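Local coordinates for 43.8 kDa insecticidal crystal protein (Bacillus thuringiensis, PDB 4JP0) that acts as one component of a binary insecticidal toxin against western corn rootworm, both proteins being required for maximal toxicity, at residues 89-94 with 100-105. Numbering follows the deposited sequence.
Sequences QKWQIK and YVIQSD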
loop_
_atom_site.group_PDB
_atom_site.type_symbol
_atom_site.label_atom_id
_atom_site.label_comp_id
_atom_site.label_asym_id
_atom_site.label_seq_id
_atom_site.Cartn_x
_atom_site.Cartn_y
_atom_site.Cartn_z
ATOM N N GLN A 89 -11.324 -14.754 -9.812
ATOM C CA GLN A 89 -11.981 -13.464 -9.940
ATOM C C GLN A 89 -11.154 -12.516 -10.808
ATOM O O GLN A 89 -11.503 -11.359 -10.956
ATOM C CB GLN A 89 -12.213 -12.855 -8.569
ATOM C CG GLN A 89 -13.189 -13.687 -7.726
ATOM C CD GLN A 89 -13.299 -13.181 -6.313
ATOM O OE1 GLN A 89 -12.498 -12.362 -5.885
ATOM N NE2 GLN A 89 -14.273 -13.673 -5.583
ATOM N N LYS A 90 -10.038 -13.001 -11.354
ATOM C CA LYS A 90 -9.167 -12.124 -12.180
ATOM C C LYS A 90 -9.469 -12.207 -13.682
ATOM O O LYS A 90 -9.684 -13.296 -14.228
ATOM C CB LYS A 90 -7.682 -12.452 -11.944
ATOM C CG LYS A 90 -7.233 -12.313 -10.473
ATOM C CD LYS A 90 -5.695 -12.411 -10.372
ATOM C CE LYS A 90 -5.261 -13.839 -10.553
ATOM N NZ LYS A 90 -3.737 -14.077 -10.423
ATOM N N TRP A 91 -9.469 -11.074 -14.362
ATOM C CA TRP A 91 -9.818 -11.042 -15.783
ATOM C C TRP A 91 -8.776 -10.314 -16.609
ATOM O O TRP A 91 -8.055 -9.447 -16.092
ATOM C CB TRP A 91 -11.179 -10.315 -15.971
ATOM C CG TRP A 91 -12.258 -10.983 -15.169
ATOM C CD1 TRP A 91 -12.577 -10.752 -13.872
ATOM C CD2 TRP A 91 -13.106 -12.033 -15.618
ATOM N NE1 TRP A 91 -13.587 -11.594 -13.480
ATOM C CE2 TRP A 91 -13.937 -12.388 -14.545
ATOM C CE3 TRP A 91 -13.253 -12.704 -16.839
ATOM C CZ2 TRP A 91 -14.915 -13.383 -14.648
ATOM C CZ3 TRP A 91 -14.224 -13.690 -16.945
ATOM C CH2 TRP A 91 -15.023 -14.033 -15.855
ATOM N N GLN A 92 -8.713 -10.676 -17.896
ATOM C CA GLN A 92 -7.953 -9.947 -18.896
ATOM C C GLN A 92 -8.976 -9.421 -19.865
ATOM O O GLN A 92 -9.951 -10.116 -20.141
ATOM C CB GLN A 92 -6.969 -10.861 -19.647
ATOM C CG GLN A 92 -5.762 -11.230 -18.832
ATOM C CD GLN A 92 -4.851 -12.180 -19.574
ATOM O OE1 GLN A 92 -4.557 -13.262 -19.078
ATOM N NE2 GLN A 92 -4.413 -11.789 -20.785
ATOM N N ILE A 93 -8.805 -8.187 -20.345
ATOM C CA ILE A 93 -9.730 -7.637 -21.347
ATOM C C ILE A 93 -8.877 -7.272 -22.536
ATOM O O ILE A 93 -8.021 -6.406 -22.450
ATOM C CB ILE A 93 -10.460 -6.429 -20.758
ATOM C CG1 ILE A 93 -11.243 -6.883 -19.532
ATOM C CG2 ILE A 93 -11.421 -5.833 -21.746
ATOM C CD1 ILE A 93 -12.005 -5.728 -18.880
ATOM N N LYS A 94 -9.082 -7.979 -23.641
ATOM C CA LYS A 94 -8.176 -7.944 -24.769
ATOM C C LYS A 94 -8.854 -7.302 -25.961
ATOM O O LYS A 94 -9.868 -7.794 -26.412
ATOM C CB LYS A 94 -7.824 -9.397 -25.145
ATOM C CG LYS A 94 -7.395 -10.294 -23.965
ATOM C CD LYS A 94 -6.801 -11.672 -24.432
ATOM C CE LYS A 94 -7.877 -12.565 -25.116
ATOM N NZ LYS A 94 -7.299 -13.818 -25.786
ATOM N N TYR A 100 -14.035 -6.415 -27.622
ATOM C CA TYR A 100 -13.085 -6.995 -26.686
ATOM C C TYR A 100 -13.395 -8.435 -26.374
ATOM O O TYR A 100 -14.544 -8.837 -26.357
ATOM C CB TYR A 100 -13.159 -6.277 -25.334
ATOM C CG TYR A 100 -12.715 -4.838 -25.318
ATOM C CD1 TYR A 100 -13.638 -3.801 -25.400
ATOM C CD2 TYR A 100 -11.379 -4.509 -25.190
ATOM C CE1 TYR A 100 -13.244 -2.480 -25.355
ATOM C CE2 TYR A 100 -10.978 -3.176 -25.138
ATOM C CZ TYR A 100 -11.910 -2.168 -25.227
ATOM O OH TYR A 100 -11.495 -0.841 -25.191
ATOM N N VAL A 101 -12.349 -9.199 -26.093
ATOM C CA VAL A 101 -12.500 -10.559 -25.593
ATOM C C VAL A 101 -12.240 -10.462 -24.102
ATOM O O VAL A 101 -11.267 -9.781 -23.676
ATOM C CB VAL A 101 -11.462 -11.512 -26.237
ATOM C CG1 VAL A 101 -11.442 -12.904 -25.527
ATOM C CG2 VAL A 101 -11.753 -11.649 -27.743
ATOM N N ILE A 102 -13.112 -11.078 -23.299
ATOM C CA ILE A 102 -12.966 -11.016 -21.849
ATOM C C ILE A 102 -12.563 -12.398 -21.409
ATOM O O ILE A 102 -13.302 -13.360 -21.567
ATOM C CB ILE A 102 -14.270 -10.511 -21.158
ATOM C CG1 ILE A 102 -14.546 -9.071 -21.598
ATOM C CG2 ILE A 102 -14.101 -10.561 -19.647
ATOM C CD1 ILE A 102 -15.973 -8.522 -21.273
ATOM N N GLN A 103 -11.356 -12.498 -20.877
ATOM C CA GLN A 103 -10.801 -13.810 -20.578
ATOM C C GLN A 103 -10.568 -14.011 -19.074
ATOM O O GLN A 103 -9.972 -13.164 -18.388
ATOM C CB GLN A 103 -9.486 -13.942 -21.318
ATOM C CG GLN A 103 -8.732 -15.277 -21.072
ATOM C CD GLN A 103 -7.507 -15.385 -21.950
ATOM O OE1 GLN A 103 -7.604 -15.315 -23.174
ATOM N NE2 GLN A 103 -6.342 -15.545 -21.325
ATOM N N SER A 104 -11.043 -15.140 -18.573
ATOM C CA SER A 104 -10.810 -15.503 -17.177
ATOM C C SER A 104 -9.338 -15.910 -16.947
ATOM O O SER A 104 -8.616 -16.311 -17.877
ATOM C CB SER A 104 -11.732 -16.675 -16.787
ATOM O OG SER A 104 -11.338 -17.238 -15.529
ATOM N N ASP A 105 -8.901 -15.790 -15.704
ATOM C CA ASP A 105 -7.607 -16.315 -15.296
ATOM C C ASP A 105 -7.432 -17.780 -15.687
ATOM O O ASP A 105 -6.307 -18.226 -15.914
ATOM C CB ASP A 105 -7.449 -16.254 -13.773
ATOM C CG ASP A 105 -6.044 -16.575 -13.354
ATOM O OD1 ASP A 105 -5.780 -17.684 -12.813
ATOM O OD2 ASP A 105 -5.122 -15.776 -13.611
HETATM O O HOH W 1 -11.697 -15.103 -13.841
HETATM O O HOH W 2 -5.977 -16.416 -19.033
#
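Trp-91 and Ile-102 meet on the buried face of an antiparallel ribbon, where Trp-91 CE3 lies 3.6 Å from Ile-102 CG2. The benzo side of the indole leans toward the partner strand, CG lying anti to the carbonyl carbon, and CZ3 comes to 3.9 Å from CB of Ser-104. Water 1 sits over the indole, 3.6 Å above its plane, and bridges Lys-90 O and Ser-104 OG; that hydroxyl is also hydrogen-bonded to Asn-106 N. Ile-59 and Val-72 extend the apolar packing around Trp-91. Farther along, CG2 of Ile-93 lies against the Tyr-100 ring, 3.7 Å from CD2, and both side chains touch Leu-2.

The backbone ladder fixes this register. Gln-92 pairs with Gln-103, and Lys-94 with Val-101, each through two N-H...O bonds that are nearly straight at hydrogen (167° or more). Beyond the last strand pair, Asp-105 N still reaches Lys-90 O, but its angle falls to 137°.

The other face, carrying Gln-92, Lys-94, Val-101 and Gln-103, is mixed. Lys-94 CE packs 3.6 Å from Val-101 CG1, as close as the tryptophan contact. Gln-103 runs out extended and crosses the Lys-94 chain, whose bend at chi3 brings NZ to donate to Gln-103 OE1 at 3.0 Å; the same ammonium forms a salt bridge with Glu-126. Looser are the glutamine amides, side by side with planes 58° apart and Gln-92 OE1 3.7 Å from Gln-103 NE2. Water 2 donates to Ser-104 O, its very short link to that NE2 being doubtful. The Lys-90 to Asp-105 salt bridge is long. Adjacent antiparallel strands 91-96 and 99-104, joined by a short turn and alternating hydrogen-bonded with non-hydrogen-bonded pairs, form a beta hairpin, here within the ricin B-type beta-trefoil lectin domain.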